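Local coordinates for catalase (Corynebacterium glutamicum, PDB 4B7H), which catalyses the breakdown of hydrogen peroxide to water and oxygen at a haem iron, and is inhibited by nitric oxide, at residues V64-P69 with A111-S116; V105-V110 with K201-Q206; Q162-L165 with L170-A173; G249-A252 with R256-L259. One frame throughout, in Å; residues are numbered along the deposited sequence. Where two conformers were deposited one is given.

Contact 1 of 4, residues V64-P69 with A111-S116. With HEM (protoporphyrin IX containing Fe), chain E.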
# COMPACT_ATOMS: atom_id res chain seq x y z
N VAL A 64 -5.24 7.24 6.38
CA VAL A 64 -4.80 5.86 6.45
C VAL A 64 -6.00 5.03 6.91
O VAL A 64 -6.96 5.59 7.42
CB VAL A 64 -3.62 5.74 7.43
CG1 VAL A 64 -2.43 6.53 6.90
CG2 VAL A 64 -4.01 6.26 8.82
N PRO A 65 -5.97 3.71 6.70
CA PRO A 65 -7.11 2.91 7.17
C PRO A 65 -7.29 3.07 8.68
O PRO A 65 -6.34 2.99 9.45
CB PRO A 65 -6.69 1.47 6.84
CG PRO A 65 -5.67 1.63 5.74
CD PRO A 65 -4.92 2.86 6.10
N GLU A 66 -8.53 3.30 9.11
CA GLU A 66 -8.82 3.35 10.53
C GLU A 66 -8.81 1.91 11.07
O GLU A 66 -8.94 0.95 10.30
CB GLU A 66 -10.18 4.02 10.79
CG GLU A 66 -11.37 3.16 10.36
CD GLU A 66 -12.72 3.86 10.49
OE1 GLU A 66 -12.77 5.12 10.47
OE2 GLU A 66 -13.75 3.15 10.60
N ARG A 67 -8.66 1.75 12.38
CA ARG A 67 -8.76 0.43 13.00
C ARG A 67 -10.11 -0.21 12.73
O ARG A 67 -11.16 0.47 12.76
CB ARG A 67 -8.63 0.54 14.51
CG ARG A 67 -7.28 0.98 14.99
CD ARG A 67 -7.46 1.54 16.41
NE ARG A 67 -6.18 1.82 17.05
CZ ARG A 67 -5.41 2.86 16.75
NH1 ARG A 67 -5.79 3.74 15.82
NH2 ARG A 67 -4.25 3.01 17.38
N ILE A 68 -10.11 -1.53 12.54
CA ILE A 68 -11.33 -2.31 12.64
C ILE A 68 -11.13 -3.42 13.69
O ILE A 68 -10.23 -4.25 13.54
CB ILE A 68 -11.79 -2.91 11.27
CG1 ILE A 68 -13.03 -3.78 11.48
CG2 ILE A 68 -10.66 -3.69 10.57
CD1 ILE A 68 -13.67 -4.30 10.18
N PRO A 69 -11.91 -3.39 14.78
CA PRO A 69 -12.82 -2.34 15.23
C PRO A 69 -12.04 -1.32 16.08
O PRO A 69 -10.81 -1.26 15.96
CB PRO A 69 -13.85 -3.11 16.09
CG PRO A 69 -13.16 -4.44 16.45
CD PRO A 69 -11.81 -4.46 15.79
N ALA A 111 -17.73 -0.13 17.57
CA ALA A 111 -18.38 -0.27 16.26
C ALA A 111 -18.22 0.91 15.31
O ALA A 111 -18.05 0.73 14.10
CB ALA A 111 -19.87 -0.58 16.44
N GLY A 112 -18.30 2.12 15.85
CA GLY A 112 -18.32 3.30 15.01
C GLY A 112 -17.00 3.62 14.32
O GLY A 112 -15.93 3.20 14.77
N GLU A 113 -17.09 4.38 13.24
CA GLU A 113 -15.91 4.80 12.49
C GLU A 113 -15.28 6.05 13.11
O GLU A 113 -15.77 6.57 14.11
CB GLU A 113 -16.29 5.04 11.03
CG GLU A 113 -16.89 3.79 10.36
CD GLU A 113 -18.38 3.59 10.64
OE1 GLU A 113 -19.02 4.48 11.24
OE2 GLU A 113 -18.92 2.55 10.24
N GLN A 114 -14.26 6.56 12.44
CA GLN A 114 -13.44 7.67 12.90
C GLN A 114 -14.13 8.93 13.37
O GLN A 114 -13.58 9.66 14.20
CB GLN A 114 -12.48 8.07 11.80
CG GLN A 114 -11.08 7.64 12.03
CD GLN A 114 -10.14 8.39 11.12
OE1 GLN A 114 -10.32 8.40 9.90
NE2 GLN A 114 -9.14 9.04 11.70
N GLY A 115 -15.29 9.24 12.81
CA GLY A 115 -15.92 10.51 13.09
C GLY A 115 -17.12 10.39 14.01
O GLY A 115 -17.80 11.37 14.28
N SER A 116 -17.34 9.16 14.49
CA SER A 116 -18.58 8.77 15.19
C SER A 116 -18.52 9.17 16.66
O SER A 116 -17.43 9.43 17.18
CB SER A 116 -18.85 7.26 15.06
OG SER A 116 -17.88 6.49 15.74
CHA HEM E . -8.75 -3.45 18.51
CHB HEM E . -8.90 -8.07 17.03
CHC HEM E . -11.37 -9.20 21.04
CHD HEM E . -9.84 -5.07 22.98
C1A HEM E . -8.59 -4.59 17.76
C2A HEM E . -7.89 -4.68 16.49
C3A HEM E . -7.92 -5.96 16.10
C4A HEM E . -8.65 -6.72 17.09
CMA HEM E . -7.32 -6.60 14.84
CAA HEM E . -7.22 -3.49 15.76
CBA HEM E . -5.80 -3.32 16.27
CGA HEM E . -5.01 -2.31 15.49
O1A HEM E . -4.21 -1.58 16.13
O2A HEM E . -5.15 -2.22 14.24
C1B HEM E . -9.60 -8.79 17.97
C2B HEM E . -9.96 -10.19 17.88
C3B HEM E . -10.68 -10.49 18.99
C4B HEM E . -10.75 -9.29 19.80
CMB HEM E . -9.59 -11.10 16.69
CAB HEM E . -11.29 -11.82 19.44
CBB HEM E . -10.79 -13.00 19.06
C1C HEM E . -11.03 -8.25 21.99
C2C HEM E . -11.11 -8.37 23.43
C3C HEM E . -10.68 -7.21 23.96
C4C HEM E . -10.30 -6.35 22.86
CMC HEM E . -11.62 -9.62 24.19
CAC HEM E . -10.49 -6.79 25.44
CBC HEM E . -10.23 -7.68 26.41
C1D HEM E . -9.49 -4.25 21.95
C2D HEM E . -9.12 -2.88 22.13
C3D HEM E . -8.78 -2.37 20.76
C4D HEM E . -8.96 -3.48 19.87
CMD HEM E . -9.09 -2.10 23.45
CAD HEM E . -8.30 -0.96 20.45
CBD HEM E . -6.83 -0.85 20.83
CGD HEM E . -6.46 0.58 20.59
O1D HEM E . -5.62 0.86 19.70
O2D HEM E . -7.02 1.47 21.29
NA HEM E . -9.04 -5.86 18.11
NB HEM E . -10.10 -8.27 19.15
NC HEM E . -10.52 -7.00 21.67
ND HEM E . -9.39 -4.57 20.60
FE HEM E . -9.81 -6.40 19.88
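Glu-66 meets Gln-114 through one hydrogen bond: the backbone N of Gln-114 donates to Glu-66 OE1 over 2.9 Å at an N-H...O angle of 148°, from above the carboxylate plane. With CG placed between backbone N and carbonyl carbon (chi1 71°) and the chain extended beyond it, Glu-66 presents its carboxylate to the turn.

Close van der Waals contacts of the carboxylate oxygens with aliphatic carbons flank the bond. Glu-66 OE1 lies 3.2 Å from Gln-114 CB, and Glu-66 OE2 rests 3.2 Å from Glu-113 CB. The bent Glu-113 chain leads its own carboxylate away to a salt bridge with Arg-164, which probably compensates the charge of Glu-113; Glu-66 OE2 and Glu-113 OE2 stay 5.2 Å apart.

The type I turn Glu-113 to Ser-116 is pinned at Glu-113 O by the backbone N of Ser-116 and by Ser-116 OG, 2.7 Å away.

Haem contacts come from 64-69: Arg-67 NE donates to propionate oxygen O1D over 2.9 Å, and Pro-69, after a cis peptide, sets CD 3.8 Å from haem C1A and touches the nitric oxide.

The two loops follow helix 50-59 and strand 100-108 respectively; Pro-69 packs on helix 155-162, and Glu-66 on Gln-114 of the second subunit.

Contact 2 of 4, residues V105-V110 with K201-Q206. With HEM (protoporphyrin IX containing Fe), chain E.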
# COMPACT_ATOMS: atom_id res chain seq x y z
N VAL A 105 -1.85 5.02 26.94
CA VAL A 105 -3.18 4.42 26.97
C VAL A 105 -3.99 4.94 25.80
O VAL A 105 -3.84 6.09 25.40
CB VAL A 105 -3.91 4.70 28.32
CG1 VAL A 105 -4.28 6.18 28.46
CG2 VAL A 105 -5.15 3.84 28.46
N ARG A 106 -4.83 4.08 25.23
CA ARG A 106 -5.85 4.52 24.27
C ARG A 106 -7.20 3.98 24.72
O ARG A 106 -7.33 2.79 25.03
CB ARG A 106 -5.51 4.10 22.84
CG ARG A 106 -6.46 4.66 21.77
CD ARG A 106 -5.98 4.31 20.37
NE ARG A 106 -6.85 4.79 19.29
CZ ARG A 106 -7.95 4.15 18.88
NH1 ARG A 106 -8.34 3.02 19.46
NH2 ARG A 106 -8.67 4.66 17.87
N PHE A 107 -8.18 4.88 24.77
CA PHE A 107 -9.57 4.52 25.06
C PHE A 107 -10.34 4.64 23.76
O PHE A 107 -9.95 5.39 22.86
CB PHE A 107 -10.17 5.51 26.05
CG PHE A 107 -9.46 5.56 27.38
CD1 PHE A 107 -9.67 4.58 28.34
CD2 PHE A 107 -8.61 6.62 27.69
CE1 PHE A 107 -9.03 4.63 29.57
CE2 PHE A 107 -7.97 6.68 28.91
CZ PHE A 107 -8.18 5.68 29.85
N SER A 108 -11.46 3.94 23.64
CA SER A 108 -12.17 3.91 22.37
C SER A 108 -13.58 3.37 22.52
O SER A 108 -13.92 2.82 23.56
CB SER A 108 -11.41 3.00 21.40
OG SER A 108 -11.22 1.71 21.96
N THR A 109 -14.39 3.53 21.48
CA THR A 109 -15.60 2.72 21.33
C THR A 109 -15.21 1.54 20.44
O THR A 109 -14.03 1.33 20.18
CB THR A 109 -16.74 3.53 20.70
OG1 THR A 109 -16.28 4.10 19.47
CG2 THR A 109 -17.21 4.64 21.63
N VAL A 110 -16.19 0.77 19.97
CA VAL A 110 -15.91 -0.43 19.16
C VAL A 110 -16.43 -0.35 17.73
O VAL A 110 -15.66 -0.52 16.78
CB VAL A 110 -16.49 -1.70 19.82
CG1 VAL A 110 -16.29 -2.92 18.92
CG2 VAL A 110 -15.87 -1.91 21.19
N LYS A 201 -19.84 8.13 31.35
CA LYS A 201 -19.78 9.53 30.93
C LYS A 201 -18.44 9.88 30.28
O LYS A 201 -18.40 10.62 29.30
CB LYS A 201 -20.06 10.48 32.09
CG LYS A 201 -21.47 10.39 32.62
CD LYS A 201 -21.75 11.49 33.64
CE LYS A 201 -23.16 11.36 34.20
NZ LYS A 201 -23.55 12.53 35.04
N THR A 202 -17.35 9.37 30.85
CA THR A 202 -16.01 9.72 30.39
C THR A 202 -15.12 8.49 30.37
O THR A 202 -15.51 7.41 30.83
CB THR A 202 -15.33 10.76 31.32
OG1 THR A 202 -14.87 10.10 32.51
CG2 THR A 202 -16.27 11.90 31.70
N SER A 203 -13.91 8.67 29.85
CA SER A 203 -12.91 7.62 29.93
C SER A 203 -12.34 7.45 31.33
O SER A 203 -11.80 6.39 31.65
CB SER A 203 -11.75 7.92 28.98
OG SER A 203 -12.20 7.96 27.65
N ARG A 204 -12.45 8.50 32.14
CA ARG A 204 -11.89 8.50 33.49
C ARG A 204 -12.81 7.82 34.50
O ARG A 204 -12.35 7.37 35.56
CB ARG A 204 -11.61 9.93 33.95
CG ARG A 204 -10.73 10.73 32.98
CD ARG A 204 -10.51 12.16 33.46
NE ARG A 204 -11.72 12.96 33.35
CZ ARG A 204 -12.31 13.60 34.35
NH1 ARG A 204 -11.80 13.56 35.58
NH2 ARG A 204 -13.41 14.29 34.12
N HIS A 205 -14.10 7.77 34.17
CA HIS A 205 -15.12 7.26 35.08
C HIS A 205 -15.60 5.86 34.72
O HIS A 205 -16.81 5.59 34.66
CB HIS A 205 -16.29 8.24 35.13
CG HIS A 205 -15.94 9.56 35.74
ND1 HIS A 205 -15.44 10.62 35.02
CD2 HIS A 205 -15.98 9.99 37.03
CE1 HIS A 205 -15.22 11.65 35.82
NE2 HIS A 205 -15.53 11.28 37.05
N GLN A 206 -14.64 4.98 34.46
CA GLN A 206 -14.92 3.57 34.18
C GLN A 206 -13.73 2.76 34.65
O GLN A 206 -12.60 3.26 34.67
CB GLN A 206 -15.12 3.35 32.67
CG GLN A 206 -13.84 3.56 31.87
CD GLN A 206 -14.04 3.59 30.38
OE1 GLN A 206 -15.10 3.21 29.86
NE2 GLN A 206 -13.02 4.05 29.67
CHA HEM E . -8.75 -3.45 18.51
CHB HEM E . -8.90 -8.07 17.03
CHC HEM E . -11.37 -9.20 21.04
CHD HEM E . -9.84 -5.07 22.98
C1A HEM E . -8.59 -4.59 17.76
C2A HEM E . -7.89 -4.68 16.49
C3A HEM E . -7.92 -5.96 16.10
C4A HEM E . -8.65 -6.72 17.09
CMA HEM E . -7.32 -6.60 14.84
CAA HEM E . -7.22 -3.49 15.76
CBA HEM E . -5.80 -3.32 16.27
CGA HEM E . -5.01 -2.31 15.49
O1A HEM E . -4.21 -1.58 16.13
O2A HEM E . -5.15 -2.22 14.24
C1B HEM E . -9.60 -8.79 17.97
C2B HEM E . -9.96 -10.19 17.88
C3B HEM E . -10.68 -10.49 18.99
C4B HEM E . -10.75 -9.29 19.80
CMB HEM E . -9.59 -11.10 16.69
CAB HEM E . -11.29 -11.82 19.44
CBB HEM E . -10.79 -13.00 19.06
C1C HEM E . -11.03 -8.25 21.99
C2C HEM E . -11.11 -8.37 23.43
C3C HEM E . -10.68 -7.21 23.96
C4C HEM E . -10.30 -6.35 22.86
CMC HEM E . -11.62 -9.62 24.19
CAC HEM E . -10.49 -6.79 25.44
CBC HEM E . -10.23 -7.68 26.41
C1D HEM E . -9.49 -4.25 21.95
C2D HEM E . -9.12 -2.88 22.13
C3D HEM E . -8.78 -2.37 20.76
C4D HEM E . -8.96 -3.48 19.87
CMD HEM E . -9.09 -2.10 23.45
CAD HEM E . -8.30 -0.96 20.45
CBD HEM E . -6.83 -0.85 20.83
CGD HEM E . -6.46 0.58 20.59
O1D HEM E . -5.62 0.86 19.70
O2D HEM E . -7.02 1.47 21.29
NA HEM E . -9.04 -5.86 18.11
NB HEM E . -10.10 -8.27 19.15
NC HEM E . -10.52 -7.00 21.67
ND HEM E . -9.39 -4.57 20.60
FE HEM E . -9.81 -6.40 19.88
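Phe-107, on the strand that also supplies haem-binding Arg-106, packs against Ser-203 and Gln-206 behind the haem pocket. Ser-203 CB sits over one face of the Phe-107 ring, 3.7 Å from its centroid and 17° off the ring normal, which meets the criteria for a CH-pi contact. Val-105 CG2 covers the opposite face from within the strand. Ser-203 OG lies 3.6 Å from Phe-107 CB, and its polar need is met by His-74 NE2. Gln-206 NE2 approaches the ring obliquely, 3.6 Å from Phe-107 CD1; the amide plane is inclined 38° to the ring, and the same nitrogen makes a weak bond to Ser-203 O. The loop 201-206 is held by bonds within itself: Thr-202 OG1 accepts from the backbone N of His-205 at 3.0 Å, an ST motif, and also pairs with His-205 ND1 at 2.6 Å.

Successive strand residues serve different neighbours. The Arg-106 chain runs extended, and its NH1 meets haem O2D in the guanidinium plane at 2.7 Å, the N-H...O angle being 161°. Ser-108 OG bonds to ND1 of His-70, a residue of the nitric oxide pocket, and so probably helps to hold its ring in place. An antiparallel strand with a propionate-binding arginine on one side and a packed phenylalanine on the other suits the beta-barrel of the catalase fold.

Contact 3 of 4, residues Q162-L165 with L170-A173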
# COMPACT_ATOMS: atom_id res chain seq x y z
N GLN A 162 -22.33 -5.63 14.14
CA GLN A 162 -22.35 -4.34 14.83
C GLN A 162 -22.09 -3.14 13.92
O GLN A 162 -22.26 -2.00 14.35
CB GLN A 162 -21.29 -4.35 15.93
CG GLN A 162 -21.70 -5.24 17.08
CD GLN A 162 -22.80 -4.60 17.88
OE1 GLN A 162 -22.70 -3.43 18.27
NE2 GLN A 162 -23.89 -5.34 18.11
N LYS A 163 -21.67 -3.42 12.68
CA LYS A 163 -21.34 -2.38 11.71
C LYS A 163 -22.47 -2.21 10.69
O LYS A 163 -23.64 -2.28 11.07
CB LYS A 163 -19.95 -2.62 11.09
CG LYS A 163 -18.80 -2.37 12.07
CD LYS A 163 -17.45 -2.61 11.41
CE LYS A 163 -16.29 -1.91 12.12
NZ LYS A 163 -16.35 -0.42 11.98
N ARG A 164 -22.16 -1.97 9.43
CA ARG A 164 -23.19 -1.56 8.48
C ARG A 164 -23.57 -2.66 7.50
O ARG A 164 -22.73 -3.44 7.05
CB ARG A 164 -22.73 -0.33 7.70
CG ARG A 164 -22.41 0.82 8.63
CD ARG A 164 -21.67 1.98 7.96
NE ARG A 164 -21.32 2.95 8.99
CZ ARG A 164 -22.15 3.86 9.48
NH1 ARG A 164 -23.38 3.98 8.98
NH2 ARG A 164 -21.76 4.67 10.46
N LEU A 165 -24.86 -2.70 7.16
CA LEU A 165 -25.37 -3.59 6.13
C LEU A 165 -24.62 -3.38 4.82
O LEU A 165 -24.28 -2.25 4.45
CB LEU A 165 -26.86 -3.33 5.90
CG LEU A 165 -27.81 -3.66 7.05
CD1 LEU A 165 -29.21 -3.16 6.72
CD2 LEU A 165 -27.83 -5.16 7.29
N LEU A 170 -26.04 1.21 6.30
CA LEU A 170 -26.74 1.55 7.54
C LEU A 170 -26.49 0.50 8.62
O LEU A 170 -26.49 -0.69 8.32
CB LEU A 170 -28.25 1.67 7.32
CG LEU A 170 -28.70 2.75 6.33
CD1 LEU A 170 -30.21 2.74 6.18
CD2 LEU A 170 -28.20 4.13 6.77
N ARG A 171 -26.26 0.94 9.85
CA ARG A 171 -26.29 0.03 10.99
C ARG A 171 -27.72 -0.48 11.17
O ARG A 171 -28.67 0.14 10.68
CB ARG A 171 -25.79 0.72 12.26
CG ARG A 171 -24.35 1.20 12.15
CD ARG A 171 -23.85 1.73 13.49
NE ARG A 171 -23.55 0.64 14.42
CZ ARG A 171 -23.55 0.75 15.75
NH1 ARG A 171 -23.87 1.90 16.34
NH2 ARG A 171 -23.25 -0.31 16.49
N ASP A 172 -27.89 -1.60 11.85
CA ASP A 172 -29.19 -2.27 11.80
C ASP A 172 -29.48 -3.08 13.06
O ASP A 172 -28.76 -4.03 13.38
CB ASP A 172 -29.24 -3.18 10.56
CG ASP A 172 -30.61 -3.75 10.33
OD1 ASP A 172 -31.51 -2.98 9.94
OD2 ASP A 172 -30.80 -4.97 10.53
N ALA A 173 -30.57 -2.72 13.74
CA ALA A 173 -30.98 -3.41 14.96
C ALA A 173 -31.29 -4.88 14.73
O ALA A 173 -30.92 -5.73 15.55
CB ALA A 173 -32.18 -2.71 15.59
O HOH W 1 -25.43 -2.92 13.07
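Arg-171 folds back on Gln-162 and grips its carbonyl side-on: NE and NH2 of Arg-171 each donate to Gln-162 O at 2.9 Å. The oxygen lies close to the guanidinium plane, whereas in the carbonyl's frame NH2 is in plane and NE is tilted from it. A bend at chi3 (76°) turns the guanidinium toward this acceptor, which is thus held by two bonds that would fix the rotation of the group.

Farther along, the backbone N of Leu-165 donates to Leu-170 O at 2.8 Å, nearly straight at 168°, though from above the carbonyl plane. Lys-163 O and the backbone N of Asp-172 are joined through one water, which donates to the former at 2.8 Å and accepts from the latter at 3.0 Å. Lys-163 O also receives a CA-H...O contact from Arg-171.

These bonds close the short connection between helices 155-162 and 173-182. Asp-172 is the N-cap of the second helix: its OD2 accepts from the backbone N of Met-175, while its CB packs 3.8 Å from Leu-165 CG.

Arg-164 and Lys-163 have partners beyond the two segments. Arg-164, with Arg-171 CG lying over the face of its guanidinium 4.3 Å above the plane, gives NE to Glu-113 and NH1 to Gly-169 O and to Asp-253 of the second subunit. Lys-163 NZ bonds to Ala-111 O, and Arg-164 O accepts from Arg-381 of the fourth subunit.

Contact 4 of 4, residues G249-A252 with R256-L259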
# COMPACT_ATOMS: atom_id res chain seq x y z
N GLY A 249 -24.95 13.91 20.02
CA GLY A 249 -25.22 14.97 19.07
C GLY A 249 -24.55 16.29 19.40
O GLY A 249 -24.12 17.02 18.51
N GLU A 250 -24.46 16.61 20.69
CA GLU A 250 -23.91 17.88 21.14
C GLU A 250 -22.39 17.94 21.00
O GLU A 250 -21.82 18.98 20.66
CB GLU A 250 -24.29 18.14 22.59
CG GLU A 250 -25.77 18.30 22.84
CD GLU A 250 -26.10 18.53 24.30
OE1 GLU A 250 -25.39 17.98 25.17
OE2 GLU A 250 -27.07 19.26 24.57
N ASN A 251 -21.74 16.83 21.33
CA ASN A 251 -20.29 16.75 21.22
C ASN A 251 -19.89 15.32 20.94
O ASN A 251 -19.79 14.51 21.86
CB ASN A 251 -19.59 17.27 22.48
CG ASN A 251 -18.08 17.36 22.32
OD1 ASN A 251 -17.53 16.96 21.29
ND2 ASN A 251 -17.40 17.89 23.34
N ALA A 252 -19.64 15.01 19.67
CA ALA A 252 -19.26 13.66 19.28
C ALA A 252 -17.92 13.26 19.90
O ALA A 252 -17.60 12.07 19.97
CB ALA A 252 -19.19 13.55 17.77
N ARG A 256 -13.06 12.33 24.34
CA ARG A 256 -11.77 12.81 23.87
C ARG A 256 -11.46 14.17 24.50
O ARG A 256 -10.38 14.39 25.05
CB ARG A 256 -11.77 12.91 22.34
CG ARG A 256 -10.47 13.41 21.74
CD ARG A 256 -10.52 13.44 20.21
NE ARG A 256 -10.71 12.11 19.64
CZ ARG A 256 -10.57 11.82 18.34
NH1 ARG A 256 -10.22 12.76 17.48
NH2 ARG A 256 -10.75 10.57 17.92
N GLU A 257 -12.43 15.08 24.43
CA GLU A 257 -12.24 16.42 24.95
C GLU A 257 -12.11 16.40 26.47
O GLU A 257 -11.29 17.13 27.04
CB GLU A 257 -13.39 17.33 24.50
CG GLU A 257 -13.21 18.78 24.89
CD GLU A 257 -13.95 19.74 23.97
OE1 GLU A 257 -14.77 19.28 23.15
OE2 GLU A 257 -13.69 20.96 24.06
N ASP A 258 -12.92 15.58 27.13
CA ASP A 258 -12.84 15.48 28.58
C ASP A 258 -11.45 15.06 29.07
O ASP A 258 -10.92 15.63 30.02
CB ASP A 258 -13.88 14.51 29.13
CG ASP A 258 -13.65 14.17 30.58
OD1 ASP A 258 -14.16 14.92 31.46
OD2 ASP A 258 -12.94 13.18 30.86
N LEU A 259 -10.87 14.05 28.42
CA LEU A 259 -9.57 13.55 28.87
C LEU A 259 -8.47 14.59 28.62
O LEU A 259 -7.62 14.82 29.49
CB LEU A 259 -9.23 12.19 28.24
CG LEU A 259 -7.89 11.60 28.67
CD1 LEU A 259 -7.88 11.27 30.17
CD2 LEU A 259 -7.56 10.36 27.86
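The amide of Asn-251 and the carboxylate of Glu-257 stand almost perpendicular, their planes 83° apart, and neither lies flat on the other. Asn-251 ND2 comes to Glu-257 OE1 from above the carboxylate plane, while that oxygen is itself tilted somewhat out of the amide plane. The resulting hydrogen bond is 3.0 Å long with an N-H...O angle of 146°, so it is moderately bent. No other pair of residues comes within 4.5 Å across the two segments.

Torsions explain how the groups meet. Asn-251, the first residue to leave helical geometry after helix 241-250, has CG opposite its backbone N (chi1 -173°), which carries the amide toward helix 254-264. The extended chain of Glu-257 reaches back from that helix, and the two side chains cross at about a right angle.

The other end of the Asn-251 amide is engaged locally: OD1 accepts from the backbone N of Asp-253, forming an Asx turn in the link between the helices. Glu-257 also packs on Leu-170 of the second subunit, and neighbouring Arg-256 gives NH1 to Gly-169 O there.

With ND2 donating and OD1 accepting, the amide is bonded at both ends, which should fix its flip. A single neutral-to-charged bond between partly exposed groups implies a modest, directional tie between the helices rather than a hydrophobic seal.

Overall arrangement
Contacts 1 and 2 are buried and share the haem, each sending an arginine to the same propionate; contact 3 is partly buried, and contact 4 lies at the surface. Their chemistry shifts accordingly: ring packing in contact 2, one backbone-to-carboxylate bond in contact 1, several carbonyls satisfied by N-H groups and a water in contact 3, and a lone side-chain bond in contact 4. Contact 1 meets contact 3 through the Glu-113 to Arg-164 salt bridge, and contact 2 meets contact 4 through Arg-204 and Asp-258. Contacts 1, 3 and 4 all reach the second subunit, whereas contact 2 touches no other protein chain.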